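Long-range contacts in oligopeptide ABC transporter, periplasmic oligopeptide-binding protein, putative (Thermotoga maritima MSB8, PDB 5IPW), which probably binds oligopeptides in the periplasm and hands them to an ABC transporter for uptake across the inner membrane: residues 36-42 / 258-262; 107-113 / 173-179; 337-341 / 449-454. All coordinates share one frame. Residue numbers count along the deposited sequence, not the author numbering.

From the N terminus, segment 36-42, with the short helix 39-42, meets the turn at 258-262, so interaction 1 closes a loop with 215 residues between the segments. Nested inside that loop is interaction 2, where strand 110-115 of a five-stranded antiparallel sheet packs against the chain that leaves strand 166-171 of the same sheet; the nearest atoms of interactions 1 and 2 are about 12 Å apart. Interaction 3 opens only after interaction 1 has closed, joining the corner and strand 340-343 to helix 448-462. Its centre lies about 53 Å from that of interaction 1 and about 40 Å from that of interaction 2, across the centre of the chain from both.

Interaction 1: residues 36-42 / 258-262; sequences LPPVEQR and NPYFW
A type I beta turn, N258 to F261, between strands 252-257 and 263-265 packs against R42 at the end of the short helix 39-42 and against L36 and P37 just before it. Strand 252-257, leading into the turn, belongs to the mixed sheet with 62-67, 276-281 and 242-244. The turn is closed by F261 N to N258 O, 3.0 Å, and an Asx turn overlies it: N258 OD1 accepts from Y260 N at 2.8 Å, a role suited to a short amide side chain. P259, with phi near -69°, fits the second turn position because its ring fixes that angle. L36 and P37 run extended into P38, the N-cap, whose O accepts from Q41 N at 2.9 Å and R42 N at 3.0 Å. The CA atoms of R42 and Y260 stand 5.3 Å apart.

R42, chi1 m and chi2 t, lays its aliphatic part over one face of the Y260 ring, CG reaching CE1 at 3.6 Å, while NE folds back to P37 O at 3.0 Å. NH1 makes a weak bond to P259 O, 3.5 Å; the charge is met by E23 in a salt bridge, and helix 25-32 flanks the arginine through L27 and V31. Y260, chi1 m, sends its ring to the two apolar residues: OH lies 3.4 Å from P37 CD, and L36 CD2 is 4.2 Å from CE2. L36 CD1 also touches P259 CB at 3.9 Å, an apolar contact; one water bridges the backbones, donating to R42 O at 2.9 Å and to Y260 O at 2.6 Å.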
loop_
_atom_site.group_PDB
_atom_site.type_symbol
_atom_site.label_atom_id
_atom_site.label_comp_id
_atom_site.label_asym_id
_atom_site.label_seq_id
_atom_site.Cartn_x
_atom_site.Cartn_y
_atom_site.Cartn_z
ATOM N N LEU A 36 -30.753 -5.453 23.307
ATOM C CA LEU A 36 -30.316 -5.626 21.915
ATOM C C LEU A 36 -31.290 -6.509 21.165
ATOM O O LEU A 36 -31.761 -7.495 21.707
ATOM C CB LEU A 36 -28.940 -6.294 21.846
ATOM C CG LEU A 36 -27.692 -5.470 21.513
ATOM C CD1 LEU A 36 -26.534 -6.426 21.278
ATOM C CD2 LEU A 36 -27.866 -4.572 20.297
ATOM N N PRO A 37 -31.587 -6.177 19.906
ATOM C CA PRO A 37 -32.321 -7.148 19.096
ATOM C C PRO A 37 -31.472 -8.401 18.846
ATOM O O PRO A 37 -30.243 -8.344 18.957
ATOM C CB PRO A 37 -32.587 -6.405 17.785
ATOM C CG PRO A 37 -32.336 -4.962 18.070
ATOM C CD PRO A 37 -31.361 -4.904 19.203
ATOM N N PRO A 38 -32.111 -9.530 18.508
ATOM C CA PRO A 38 -31.306 -10.743 18.332
ATOM C C PRO A 38 -30.501 -10.716 17.034
ATOM O O PRO A 38 -30.825 -9.963 16.118
ATOM C CB PRO A 38 -32.351 -11.860 18.328
ATOM C CG PRO A 38 -33.626 -11.210 17.873
ATOM C CD PRO A 38 -33.537 -9.744 18.201
ATOM N N VAL A 39 -29.457 -11.535 16.971
ATOM C CA VAL A 39 -28.516 -11.517 15.843
ATOM C C VAL A 39 -29.196 -11.609 14.464
ATOM O O VAL A 39 -28.768 -10.951 13.510
ATOM C CB VAL A 39 -27.414 -12.599 16.013
ATOM C CG1 VAL A 39 -28.002 -14.002 16.135
ATOM C CG2 VAL A 39 -26.408 -12.538 14.876
ATOM N N GLU A 40 -30.265 -12.395 14.375
ATOM C CA GLU A 40 -31.000 -12.589 13.114
ATOM C C GLU A 40 -31.515 -11.263 12.574
ATOM O O GLU A 40 -31.540 -11.035 11.357
ATOM C CB GLU A 40 -32.192 -13.536 13.317
ATOM C CG GLU A 40 -31.821 -14.989 13.575
ATOM C CD GLU A 40 -31.434 -15.285 15.022
ATOM O OE1 GLU A 40 -31.810 -14.496 15.936
ATOM O OE2 GLU A 40 -30.753 -16.322 15.241
ATOM N N GLN A 41 -31.934 -10.404 13.503
ATOM C CA GLN A 41 -32.430 -9.073 13.189
ATOM C C GLN A 41 -31.301 -8.055 12.982
ATOM O O GLN A 41 -31.394 -7.192 12.095
ATOM C CB GLN A 41 -33.342 -8.606 14.312
ATOM C CG GLN A 41 -33.983 -7.252 14.063
ATOM C CD GLN A 41 -34.963 -6.863 15.156
ATOM O OE1 GLN A 41 -35.571 -7.728 15.816
ATOM N NE2 GLN A 41 -35.123 -5.553 15.358
ATOM N N ARG A 42 -30.256 -8.152 13.810
ATOM C CA ARG A 42 -29.080 -7.275 13.716
ATOM C C ARG A 42 -28.345 -7.397 12.384
ATOM O O ARG A 42 -27.944 -6.393 11.795
ATOM C CB ARG A 42 -28.077 -7.619 14.805
ATOM C CG ARG A 42 -28.331 -7.017 16.169
ATOM C CD ARG A 42 -27.160 -7.361 17.076
ATOM N NE ARG A 42 -27.484 -8.502 17.903
ATOM C CZ ARG A 42 -26.677 -9.508 18.214
ATOM N NH1 ARG A 42 -25.435 -9.598 17.771
ATOM N NH2 ARG A 42 -27.149 -10.458 18.989
ATOM N N ASN A 258 -18.679 -4.099 17.383
ATOM C CA ASN A 258 -19.877 -3.512 16.805
ATOM C C ASN A 258 -20.961 -4.574 16.708
ATOM O O ASN A 258 -20.856 -5.490 15.884
ATOM C CB ASN A 258 -19.572 -2.968 15.413
ATOM C CG ASN A 258 -20.809 -2.501 14.688
ATOM O OD1 ASN A 258 -21.907 -2.542 15.233
ATOM N ND2 ASN A 258 -20.637 -2.052 13.448
ATOM N N PRO A 259 -22.015 -4.456 17.534
ATOM C CA PRO A 259 -23.006 -5.525 17.599
ATOM C C PRO A 259 -23.848 -5.654 16.328
ATOM O O PRO A 259 -24.550 -6.646 16.176
ATOM C CB PRO A 259 -23.876 -5.122 18.790
ATOM C CG PRO A 259 -23.793 -3.636 18.822
ATOM C CD PRO A 259 -22.410 -3.292 18.347
ATOM N N TYR A 260 -23.759 -4.671 15.430
ATOM C CA TYR A 260 -24.443 -4.704 14.137
ATOM C C TYR A 260 -23.508 -5.023 12.979
ATOM O O TYR A 260 -23.844 -4.769 11.816
ATOM C CB TYR A 260 -25.135 -3.355 13.891
ATOM C CG TYR A 260 -26.299 -3.147 14.814
ATOM C CD1 TYR A 260 -27.534 -3.707 14.520
ATOM C CD2 TYR A 260 -26.164 -2.429 15.997
ATOM C CE1 TYR A 260 -28.617 -3.547 15.362
ATOM C CE2 TYR A 260 -27.237 -2.264 16.856
ATOM C CZ TYR A 260 -28.471 -2.832 16.529
ATOM O OH TYR A 260 -29.577 -2.697 17.349
ATOM N N PHE A 261 -22.337 -5.585 13.270
ATOM C CA PHE A 261 -21.397 -5.911 12.197
ATOM C C PHE A 261 -22.021 -6.933 11.248
ATOM O O PHE A 261 -22.735 -7.847 11.681
ATOM C CB PHE A 261 -20.052 -6.417 12.724
ATOM C CG PHE A 261 -18.965 -6.390 11.692
ATOM C CD1 PHE A 261 -18.609 -5.202 11.081
ATOM C CD2 PHE A 261 -18.329 -7.550 11.298
ATOM C CE1 PHE A 261 -17.629 -5.166 10.104
ATOM C CE2 PHE A 261 -17.343 -7.524 10.329
ATOM C CZ PHE A 261 -16.989 -6.333 9.731
ATOM N N TRP A 262 -21.694 -6.782 9.966
ATOM C CA TRP A 262 -22.509 -7.293 8.855
ATOM C C TRP A 262 -21.846 -8.439 8.116
ATOM O O TRP A 262 -22.280 -8.789 7.022
ATOM C CB TRP A 262 -22.792 -6.156 7.859
ATOM C CG TRP A 262 -21.635 -5.243 7.746
ATOM C CD1 TRP A 262 -21.415 -4.113 8.477
ATOM C CD2 TRP A 262 -20.494 -5.410 6.911
ATOM N NE1 TRP A 262 -20.212 -3.557 8.135
ATOM C CE2 TRP A 262 -19.624 -4.333 7.173
ATOM C CE3 TRP A 262 -20.120 -6.361 5.964
ATOM C CZ2 TRP A 262 -18.405 -4.178 6.521
ATOM C CZ3 TRP A 262 -18.903 -6.206 5.311
ATOM C CH2 TRP A 262 -18.059 -5.126 5.596
HETATM O O HOH W 1 -25.995 -4.925 10.294
#

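Interaction 2: residues 107-113 / 173-179; sequences NGRVYIF and KPYGLFL
The Y111 hydroxyl donates a very short hydrogen bond, OH to the backbone O of Y175, 2.4 Å, with the carbonyl near the plane of the donor's ring. Y111 reaches it with chi1 m. Y175 N donates to G108 O at 2.7 Å. The positive phi of G108 (phi/psi 64/23) is easiest for glycine, and a CB would also crowd Y175 N and G176 N, about 3.7 Å away. R109 CA and P174 CA are 4.1 Å apart.

Residues 110-113, part of strand 110-115, belong to an antiparallel sheet and pair with strand 166-171; a classic beta bulge, R109 and V110 both facing L105, marks the strand's start. Leaving strand 166-171, the chain runs extended through P174 and takes helical angles at 176-179, laying F178 and L179 against Y111, with F178 also on F113. F178, chi1 t, puts CD2 3.5 Å from Y111 CD1, the ring centroids 5.0 Å apart and the planes at 48°; its CE2 meets F113 CE2 at 3.9 Å, edge to edge. F171 and F187 add edge-to-face partners for F178. L179 CG fills beside Y111 CE2 at 3.9 Å. P174 CD lies over one face of the R109 guanidinium, 3.6 Å from NH2.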
loop_
_atom_site.group_PDB
_atom_site.type_symbol
_atom_site.label_atom_id
_atom_site.label_comp_id
_atom_site.label_asym_id
_atom_site.label_seq_id
_atom_site.Cartn_x
_atom_site.Cartn_y
_atom_site.Cartn_z
ATOM N N ASN A 107 -17.696 1.414 -20.653
ATOM C CA ASN A 107 -16.240 1.339 -20.656
ATOM C C ASN A 107 -15.602 2.154 -19.526
ATOM O O ASN A 107 -14.900 3.134 -19.766
ATOM C CB ASN A 107 -15.691 1.779 -22.022
ATOM C CG ASN A 107 -14.195 1.522 -22.164
ATOM O OD1 ASN A 107 -13.686 0.488 -21.721
ATOM N ND2 ASN A 107 -13.483 2.466 -22.778
ATOM N N GLY A 108 -15.875 1.754 -18.289
ATOM C CA GLY A 108 -15.272 2.391 -17.117
ATOM C C GLY A 108 -15.654 3.844 -16.904
ATOM O O GLY A 108 -14.923 4.594 -16.258
ATOM N N ARG A 109 -16.792 4.248 -17.450
ATOM C CA ARG A 109 -17.300 5.590 -17.224
ATOM C C ARG A 109 -18.174 5.561 -15.974
ATOM O O ARG A 109 -18.079 6.448 -15.125
ATOM C CB ARG A 109 -18.083 6.087 -18.448
ATOM C CG ARG A 109 -18.518 7.547 -18.385
ATOM C CD ARG A 109 -19.197 8.021 -19.671
ATOM N NE ARG A 109 -18.242 8.476 -20.694
ATOM C CZ ARG A 109 -17.724 7.726 -21.673
ATOM N NH1 ARG A 109 -18.047 6.440 -21.809
ATOM N NH2 ARG A 109 -16.867 8.272 -22.530
ATOM N N VAL A 110 -19.011 4.530 -15.862
ATOM C CA VAL A 110 -19.884 4.382 -14.705
ATOM C C VAL A 110 -19.621 3.069 -13.960
ATOM O O VAL A 110 -19.263 2.046 -14.562
ATOM C CB VAL A 110 -21.394 4.511 -15.065
ATOM C CG1 VAL A 110 -21.586 5.270 -16.369
ATOM C CG2 VAL A 110 -22.084 3.159 -15.147
ATOM N N TYR A 111 -19.811 3.126 -12.643
ATOM C CA TYR A 111 -19.702 1.962 -11.768
ATOM C C TYR A 111 -20.943 1.877 -10.898
ATOM O O TYR A 111 -21.348 2.870 -10.298
ATOM C CB TYR A 111 -18.469 2.078 -10.879
ATOM C CG TYR A 111 -17.171 2.160 -11.644
ATOM C CD1 TYR A 111 -16.656 3.387 -12.047
ATOM C CD2 TYR A 111 -16.461 1.009 -11.973
ATOM C CE1 TYR A 111 -15.466 3.467 -12.750
ATOM C CE2 TYR A 111 -15.269 1.078 -12.674
ATOM C CZ TYR A 111 -14.776 2.310 -13.062
ATOM O OH TYR A 111 -13.591 2.384 -13.755
ATOM N N ILE A 112 -21.551 0.696 -10.856
ATOM C CA ILE A 112 -22.673 0.431 -9.962
ATOM C C ILE A 112 -22.200 -0.511 -8.865
ATOM O O ILE A 112 -21.588 -1.537 -9.150
ATOM C CB ILE A 112 -23.869 -0.214 -10.704
ATOM C CG1 ILE A 112 -24.711 0.848 -11.417
ATOM C CG2 ILE A 112 -24.785 -0.954 -9.735
ATOM C CD1 ILE A 112 -24.024 1.544 -12.566
ATOM N N PHE A 113 -22.490 -0.159 -7.616
ATOM C CA PHE A 113 -22.236 -1.043 -6.479
ATOM C C PHE A 113 -23.559 -1.462 -5.859
ATOM O O PHE A 113 -24.410 -0.619 -5.565
ATOM C CB PHE A 113 -21.367 -0.355 -5.427
ATOM C CG PHE A 113 -19.946 -0.156 -5.853
ATOM C CD1 PHE A 113 -19.018 -1.168 -5.698
ATOM C CD2 PHE A 113 -19.537 1.047 -6.410
ATOM C CE1 PHE A 113 -17.702 -0.992 -6.098
ATOM C CE2 PHE A 113 -18.226 1.233 -6.805
ATOM C CZ PHE A 113 -17.305 0.210 -6.651
ATOM N N LYS A 173 -15.984 10.824 -18.835
ATOM C CA LYS A 173 -14.999 9.987 -19.553
ATOM C C LYS A 173 -14.756 8.646 -18.843
ATOM O O LYS A 173 -15.242 8.434 -17.727
ATOM C CB LYS A 173 -13.662 10.719 -19.731
ATOM C CG LYS A 173 -12.682 10.539 -18.573
ATOM C CD LYS A 173 -11.811 11.763 -18.372
ATOM C CE LYS A 173 -10.474 11.355 -17.794
ATOM N NZ LYS A 173 -9.731 12.530 -17.275
ATOM N N PRO A 174 -13.994 7.737 -19.484
ATOM C CA PRO A 174 -13.643 6.513 -18.781
ATOM C C PRO A 174 -12.577 6.715 -17.715
ATOM O O PRO A 174 -11.823 7.689 -17.755
ATOM C CB PRO A 174 -13.129 5.610 -19.906
ATOM C CG PRO A 174 -13.852 6.105 -21.113
ATOM C CD PRO A 174 -13.739 7.591 -20.927
ATOM N N TYR A 175 -12.531 5.780 -16.770
ATOM C CA TYR A 175 -11.640 5.870 -15.620
ATOM C C TYR A 175 -11.493 4.505 -14.950
ATOM O O TYR A 175 -12.071 4.244 -13.893
ATOM C CB TYR A 175 -12.176 6.913 -14.639
ATOM C CG TYR A 175 -11.283 7.193 -13.453
ATOM C CD1 TYR A 175 -9.898 7.269 -13.590
ATOM C CD2 TYR A 175 -11.830 7.412 -12.193
ATOM C CE1 TYR A 175 -9.086 7.540 -12.501
ATOM C CE2 TYR A 175 -11.027 7.682 -11.098
ATOM C CZ TYR A 175 -9.658 7.744 -11.254
ATOM O OH TYR A 175 -8.866 8.016 -10.166
ATOM N N GLY A 176 -10.713 3.635 -15.586
ATOM C CA GLY A 176 -10.508 2.266 -15.110
ATOM C C GLY A 176 -9.788 2.173 -13.779
ATOM O O GLY A 176 -9.979 1.215 -13.038
ATOM N N LEU A 177 -8.970 3.175 -13.472
ATOM C CA LEU A 177 -8.198 3.200 -12.232
ATOM C C LEU A 177 -9.058 3.236 -10.979
ATOM O O LEU A 177 -8.580 2.909 -9.898
ATOM C CB LEU A 177 -7.258 4.409 -12.212
ATOM C CG LEU A 177 -6.112 4.427 -13.228
ATOM C CD1 LEU A 177 -5.260 5.679 -13.035
ATOM C CD2 LEU A 177 -5.258 3.162 -13.134
ATOM N N PHE A 178 -10.314 3.646 -11.116
ATOM C CA PHE A 178 -11.196 3.791 -9.966
ATOM C C PHE A 178 -11.328 2.509 -9.157
ATOM O O PHE A 178 -11.415 2.561 -7.933
ATOM C CB PHE A 178 -12.581 4.250 -10.408
ATOM C CG PHE A 178 -13.556 4.389 -9.274
ATOM C CD1 PHE A 178 -13.345 5.333 -8.281
ATOM C CD2 PHE A 178 -14.677 3.567 -9.194
ATOM C CE1 PHE A 178 -14.234 5.464 -7.232
ATOM C CE2 PHE A 178 -15.570 3.695 -8.149
ATOM C CZ PHE A 178 -15.350 4.647 -7.167
ATOM N N LEU A 179 -11.346 1.364 -9.830
ATOM C CA LEU A 179 -11.439 0.085 -9.131
ATOM C C LEU A 179 -10.324 -0.100 -8.111
ATOM O O LEU A 179 -10.531 -0.742 -7.089
ATOM C CB LEU A 179 -11.424 -1.085 -10.114
ATOM C CG LEU A 179 -12.698 -1.324 -10.920
ATOM C CD1 LEU A 179 -12.489 -2.532 -11.818
ATOM C CD2 LEU A 179 -13.922 -1.529 -10.036
#

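Interaction 3: residues 337-341 / 449-454; sequences SASRI and FHVDVW
Helix 448-462 packs on a mixed beta sheet at the corner leading into strand 340-343, a helix-on-sheet contact of the alpha/beta kind seen in periplasmic binding proteins. The chain turns at A338 and S339, and an ST turn shapes the corner: S337 OG accepts from S339 N at 2.8 Å. S339 CA lies 6.6 Å from H450 CA.

Polar contacts centre on S339. With chi1 t its hydroxyl points at the helix, where W454 NE1 donates to OG at 2.8 Å and H450 ND1 shares a hydrogen bond with that OG at 2.6 Å. Serine is small enough to enter between the two rings and can both give and accept. H450 and W454, one helical turn apart with W454 N bonding H450 O at 3.1 Å, both use chi1 m, so both rings reach the same corner. The R340 CA-to-CB bond points away from the helix; its guanidinium forms a salt bridge with D516. V453 CG1, 3.9 Å from S339 OG, and F449 CE2, 3.7 Å from A338 O, add van der Waals packing.

Among the apolar contacts, A338, whose methyl leaves room for a ring, has CB 4.3 Å from F449 CZ. The W454 indole rests against V491 of the adjoining strand 489-494 and I443 of strand 440-445 beyond it, I341 CD1 lies over one face of the indole, and I341 CG2 is 3.3 Å from W454 CH2.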
loop_
_atom_site.group_PDB
_atom_site.type_symbol
_atom_site.label_atom_id
_atom_site.label_comp_id
_atom_site.label_asym_id
_atom_site.label_seq_id
_atom_site.Cartn_x
_atom_site.Cartn_y
_atom_site.Cartn_z
ATOM N N SER A 337 13.675 -3.284 -4.059
ATOM C CA SER A 337 15.049 -3.184 -3.624
ATOM C C SER A 337 15.137 -2.212 -2.472
ATOM O O SER A 337 14.395 -1.240 -2.418
ATOM C CB SER A 337 15.931 -2.684 -4.759
ATOM O OG SER A 337 17.168 -2.229 -4.241
ATOM N N ALA A 338 16.049 -2.477 -1.551
ATOM C CA ALA A 338 16.331 -1.536 -0.480
ATOM C C ALA A 338 17.255 -0.415 -0.967
ATOM O O ALA A 338 17.308 0.654 -0.355
ATOM C CB ALA A 338 16.966 -2.256 0.694
ATOM N N SER A 339 17.991 -0.663 -2.052
ATOM C CA SER A 339 18.952 0.315 -2.566
ATOM C C SER A 339 19.336 0.028 -4.011
ATOM O O SER A 339 20.214 -0.786 -4.266
ATOM C CB SER A 339 20.207 0.335 -1.689
ATOM O OG SER A 339 21.072 1.397 -2.056
ATOM N N ARG A 340 18.665 0.704 -4.945
ATOM C CA ARG A 340 18.922 0.545 -6.377
ATOM C C ARG A 340 19.587 1.787 -6.967
ATOM O O ARG A 340 19.706 2.811 -6.297
ATOM C CB ARG A 340 17.636 0.197 -7.148
ATOM C CG ARG A 340 16.418 1.079 -6.898
ATOM C CD ARG A 340 16.428 2.419 -7.630
ATOM N NE ARG A 340 15.196 3.157 -7.353
ATOM C CZ ARG A 340 14.676 4.126 -8.108
ATOM N NH1 ARG A 340 15.270 4.529 -9.229
ATOM N NH2 ARG A 340 13.538 4.700 -7.730
ATOM N N ILE A 341 20.020 1.677 -8.222
ATOM C CA ILE A 341 20.696 2.766 -8.923
ATOM C C ILE A 341 20.180 2.904 -10.349
ATOM O O ILE A 341 19.803 1.925 -10.997
ATOM C CB ILE A 341 22.230 2.564 -8.950
ATOM C CG1 ILE A 341 22.948 3.844 -9.387
ATOM C CG2 ILE A 341 22.625 1.406 -9.862
ATOM C CD1 ILE A 341 24.456 3.759 -9.260
ATOM N N PHE A 449 23.264 4.900 5.145
ATOM C CA PHE A 449 22.926 3.540 4.785
ATOM C C PHE A 449 23.343 3.259 3.356
ATOM O O PHE A 449 24.029 2.277 3.100
ATOM C CB PHE A 449 21.428 3.275 4.962
ATOM C CG PHE A 449 20.943 2.046 4.241
ATOM C CD1 PHE A 449 21.377 0.782 4.626
ATOM C CD2 PHE A 449 20.065 2.153 3.165
ATOM C CE1 PHE A 449 20.938 -0.352 3.958
ATOM C CE2 PHE A 449 19.620 1.022 2.492
ATOM C CZ PHE A 449 20.060 -0.232 2.890
ATOM N N HIS A 450 22.935 4.124 2.432
ATOM C CA HIS A 450 23.207 3.906 1.006
ATOM C C HIS A 450 24.701 4.010 0.671
ATOM O O HIS A 450 25.192 3.306 -0.214
ATOM C CB HIS A 450 22.408 4.889 0.150
ATOM C CG HIS A 450 20.947 4.572 0.075
ATOM N ND1 HIS A 450 20.450 3.537 -0.688
ATOM C CD2 HIS A 450 19.875 5.162 0.656
ATOM C CE1 HIS A 450 19.135 3.500 -0.569
ATOM N NE2 HIS A 450 18.762 4.475 0.240
ATOM N N VAL A 451 25.410 4.888 1.378
ATOM C CA VAL A 451 26.863 4.973 1.264
ATOM C C VAL A 451 27.455 3.578 1.436
ATOM O O VAL A 451 28.147 3.076 0.550
ATOM C CB VAL A 451 27.459 5.921 2.330
ATOM C CG1 VAL A 451 28.974 5.777 2.421
ATOM C CG2 VAL A 451 27.080 7.365 2.034
ATOM N N ASP A 452 27.148 2.955 2.571
ATOM C CA ASP A 452 27.669 1.623 2.913
ATOM C C ASP A 452 27.411 0.601 1.815
ATOM O O ASP A 452 28.295 -0.180 1.464
ATOM C CB ASP A 452 27.044 1.111 4.214
ATOM C CG ASP A 452 27.285 2.038 5.380
ATOM O OD1 ASP A 452 28.191 2.890 5.276
ATOM O OD2 ASP A 452 26.567 1.921 6.397
ATOM N N VAL A 453 26.197 0.617 1.279
ATOM C CA VAL A 453 25.798 -0.329 0.238
ATOM C C VAL A 453 26.727 -0.219 -0.962
ATOM O O VAL A 453 27.337 -1.205 -1.386
ATOM C CB VAL A 453 24.351 -0.081 -0.244
ATOM C CG1 VAL A 453 23.956 -1.086 -1.321
ATOM C CG2 VAL A 453 23.372 -0.143 0.921
ATOM N N TRP A 454 26.834 0.994 -1.496
ATOM C CA TRP A 454 27.529 1.215 -2.759
ATOM C C TRP A 454 29.036 1.379 -2.590
ATOM O O TRP A 454 29.789 1.150 -3.539
ATOM C CB TRP A 454 26.884 2.384 -3.500
ATOM C CG TRP A 454 25.490 2.028 -3.888
ATOM C CD1 TRP A 454 24.353 2.248 -3.163
ATOM C CD2 TRP A 454 25.084 1.323 -5.065
ATOM N NE1 TRP A 454 23.266 1.747 -3.829
ATOM C CE2 TRP A 454 23.686 1.173 -5.000
ATOM C CE3 TRP A 454 25.766 0.814 -6.176
ATOM C CZ2 TRP A 454 22.956 0.538 -6.003
ATOM C CZ3 TRP A 454 25.039 0.183 -7.177
ATOM C CH2 TRP A 454 23.652 0.047 -7.081
#